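Local coordinates for Lmo0135 protein (Listeria monocytogenes EGD-e, PDB 5ISU) that probably serves as the extracellular substrate-binding protein of an ABC transporter, with a role in peptide uptake suggested by its family, at residues N34-D38 against R39-T43. Numbering follows the deposited sequence.
Sequences NYASD and RVTLT
The carboxylate of Asp38 is the flat group at the centre of the contact, and Thr41 meets it in two ways: its backbone N-H comes from above one face, while its hydroxyl comes to OD1 on the side of the other carboxylate oxygen. This is an N-cap, with Asp38 placed immediately before helix 39-48. The capping bond, Thr41 N to Asp38 OD2, measures 3.3 Å. It is fairly straight at the hydrogen (158°), but the donor stands 56° out of the carboxylate plane. The second bond is short, 2.5 Å from Thr41 OG1 to Asp38 OD1, and uses the syn lone pair. With both oxygens engaged, the carboxylate's rotation is probably fixed, and the N-terminal end of the helix dipole would probably favour its negative charge. A chi1 of 65° sets Asp38 CG between its own backbone N and carbonyl carbon, bringing the carboxylate over the first turn. Thr41 OG1 also bonds to Glu29 N, which links the cap to a neighbouring loop.

The backbone continues the pattern: Leu42 N donates to Asp38 O at 3.1 Å, closing the first helical turn. Apolar contacts flank it, for Ala36 CB rests 3.7 Å from Thr41 CG2 and 3.8 Å from Leu42 CD2, so the incoming loop packs against the helix start. Arg39 sends its guanidinium to Glu255, where NH1 forms a salt bridge with OE1. One residue further along, Arg39 O accepts from both Thr43 N and Thr43 OG1, which reach it from opposite faces of its carbonyl plane, the hydroxyl at 2.6 Å.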
ATOM      1  N   ASN A  34     -12.056  -2.555  -9.963  1.00 44.46           N
ATOM      2  CA  ASN A  34     -11.815  -3.995 -10.119  1.00 46.15           C
ATOM      3  C   ASN A  34     -10.377  -4.262 -10.606  1.00 46.41           C
ATOM      4  O   ASN A  34      -9.905  -5.377 -10.509  1.00 49.82           O
ATOM      5  CB  ASN A  34     -12.812  -4.631 -11.120  1.00 48.16           C
ATOM      6  CG  ASN A  34     -14.205  -4.827 -10.543  1.00 46.92           C
ATOM      7  OD1 ASN A  34     -14.527  -4.337  -9.475  1.00 49.81           O
ATOM      8  ND2 ASN A  34     -15.036  -5.569 -11.262  1.00 48.07           N
ATOM      9  N   TYR A  35      -9.691  -3.237 -11.116  1.00 46.54           N
ATOM     10  CA  TYR A  35      -8.334  -3.414 -11.654  1.00 47.24           C
ATOM     11  C   TYR A  35      -7.292  -2.420 -11.135  1.00 49.23           C
ATOM     12  O   TYR A  35      -6.104  -2.715 -11.175  1.00 49.50           O
ATOM     13  CB  TYR A  35      -8.391  -3.346 -13.193  1.00 49.59           C
ATOM     14  CG  TYR A  35      -9.397  -4.328 -13.765  1.00 50.13           C
ATOM     15  CD1 TYR A  35      -9.057  -5.662 -13.969  1.00 51.85           C
ATOM     16  CD2 TYR A  35     -10.705  -3.930 -14.048  1.00 48.95           C
ATOM     17  CE1 TYR A  35      -9.984  -6.564 -14.453  1.00 52.91           C
ATOM     18  CE2 TYR A  35     -11.635  -4.819 -14.534  1.00 49.49           C
ATOM     19  CZ  TYR A  35     -11.276  -6.140 -14.726  1.00 53.16           C
ATOM     20  OH  TYR A  35     -12.203  -7.030 -15.211  1.00 56.10           O
ATOM     21  N   ALA A  36      -7.719  -1.258 -10.628  1.00 47.76           N
ATOM     22  CA  ALA A  36      -6.752  -0.238 -10.190  1.00 47.64           C
ATOM     23  C   ALA A  36      -5.734  -0.746  -9.169  1.00 46.20           C
ATOM     24  O   ALA A  36      -6.119  -1.283  -8.148  1.00 45.48           O
ATOM     25  CB  ALA A  36      -7.476   0.982  -9.635  1.00 46.82           C
ATOM     26  N   SER A  37      -4.442  -0.578  -9.471  1.00 46.38           N
ATOM     27  CA  SER A  37      -3.369  -0.989  -8.550  1.00 49.34           C
ATOM     28  C   SER A  37      -2.186  -0.001  -8.451  1.00 51.64           C
ATOM     29  O   SER A  37      -1.473  -0.024  -7.458  1.00 58.04           O
ATOM     30  CB  SER A  37      -2.860  -2.409  -8.892  1.00 51.02           C
ATOM     31  OG  SER A  37      -2.373  -2.473 -10.216  1.00 53.37           O
ATOM     32  N   ASP A  38      -1.968   0.855  -9.454  1.00 51.39           N
ATOM     33  CA  ASP A  38      -0.848   1.818  -9.392  1.00 52.43           C
ATOM     34  C   ASP A  38      -1.248   3.093  -8.588  1.00 49.78           C
ATOM     35  O   ASP A  38      -2.425   3.359  -8.385  1.00 47.39           O
ATOM     36  CB  ASP A  38      -0.356   2.198 -10.790  1.00 55.28           C
ATOM     37  CG  ASP A  38      -1.409   2.961 -11.586  1.00 60.78           C
ATOM     38  OD1 ASP A  38      -2.499   2.378 -11.812  1.00 60.21           O
ATOM     39  OD2 ASP A  38      -1.155   4.132 -11.980  1.00 62.44           O
ATOM     40  N   ARG A  39      -0.253   3.868  -8.158  1.00 49.94           N
ATOM     41  CA  ARG A  39      -0.472   5.061  -7.326  1.00 51.82           C
ATOM     42  C   ARG A  39      -1.345   6.133  -7.974  1.00 47.81           C
ATOM     43  O   ARG A  39      -2.268   6.649  -7.328  1.00 46.83           O
ATOM     44  CB  ARG A  39       0.882   5.636  -6.843  1.00 59.50           C
ATOM     45  CG  ARG A  39       0.828   7.042  -6.241  1.00 66.47           C
ATOM     46  CD  ARG A  39       2.111   7.452  -5.502  1.00 74.15           C
ATOM     47  NE  ARG A  39       2.138   7.019  -4.089  1.00 77.39           N
ATOM     48  CZ  ARG A  39       2.694   5.905  -3.602  1.00 80.35           C
ATOM     49  NH1 ARG A  39       2.621   5.665  -2.295  1.00 79.41           N
ATOM     50  NH2 ARG A  39       3.325   5.027  -4.385  1.00 90.87           N
ATOM     51  N   VAL A  40      -1.119   6.420  -9.254  1.00 44.60           N
ATOM     52  CA  VAL A  40      -1.879   7.466  -9.928  1.00 43.11           C
ATOM     53  C   VAL A  40      -3.336   7.090 -10.135  1.00 39.85           C
ATOM     54  O   VAL A  40      -4.234   7.891  -9.843  1.00 39.24           O
ATOM     55  CB  VAL A  40      -1.237   7.886 -11.254  1.00 45.24           C
ATOM     56  CG1 VAL A  40      -2.078   8.975 -11.924  1.00 47.02           C
ATOM     57  CG2 VAL A  40       0.177   8.380 -11.006  1.00 46.81           C
ATOM     58  N   THR A  41      -3.578   5.873 -10.593  1.00 39.15           N
ATOM     59  CA  THR A  41      -4.940   5.436 -10.844  1.00 39.87           C
ATOM     60  C   THR A  41      -5.736   5.384  -9.544  1.00 36.89           C
ATOM     61  O   THR A  41      -6.912   5.770  -9.511  1.00 39.33           O
ATOM     62  CB  THR A  41      -4.992   4.037 -11.517  1.00 43.13           C
ATOM     63  OG1 THR A  41      -4.171   4.022 -12.682  1.00 48.78           O
ATOM     64  CG2 THR A  41      -6.386   3.685 -11.925  1.00 44.44           C
ATOM     65  N   LEU A  42      -5.108   4.890  -8.482  1.00 34.87           N
ATOM     66  CA  LEU A  42      -5.792   4.805  -7.190  1.00 35.02           C
ATOM     67  C   LEU A  42      -6.112   6.191  -6.642  1.00 34.64           C
ATOM     68  O   LEU A  42      -7.144   6.388  -6.010  1.00 35.91           O
ATOM     69  CB  LEU A  42      -4.956   4.000  -6.167  1.00 36.39           C
ATOM     70  CG  LEU A  42      -4.962   2.479  -6.351  1.00 37.86           C
ATOM     71  CD1 LEU A  42      -3.936   1.762  -5.476  1.00 39.31           C
ATOM     72  CD2 LEU A  42      -6.352   1.917  -6.091  1.00 36.11           C
ATOM     73  N   THR A  43      -5.213   7.141  -6.883  1.00 35.79           N
ATOM     74  CA  THR A  43      -5.385   8.501  -6.410  1.00 35.91           C
ATOM     75  C   THR A  43      -6.614   9.113  -7.080  1.00 36.46           C
ATOM     76  O   THR A  43      -7.434   9.747  -6.422  1.00 34.56           O
ATOM     77  CB  THR A  43      -4.124   9.345  -6.719  1.00 38.14           C
ATOM     78  OG1 THR A  43      -2.998   8.779  -6.055  1.00 37.21           O
ATOM     79  CG2 THR A  43      -4.278  10.796  -6.261  1.00 37.91           C
TER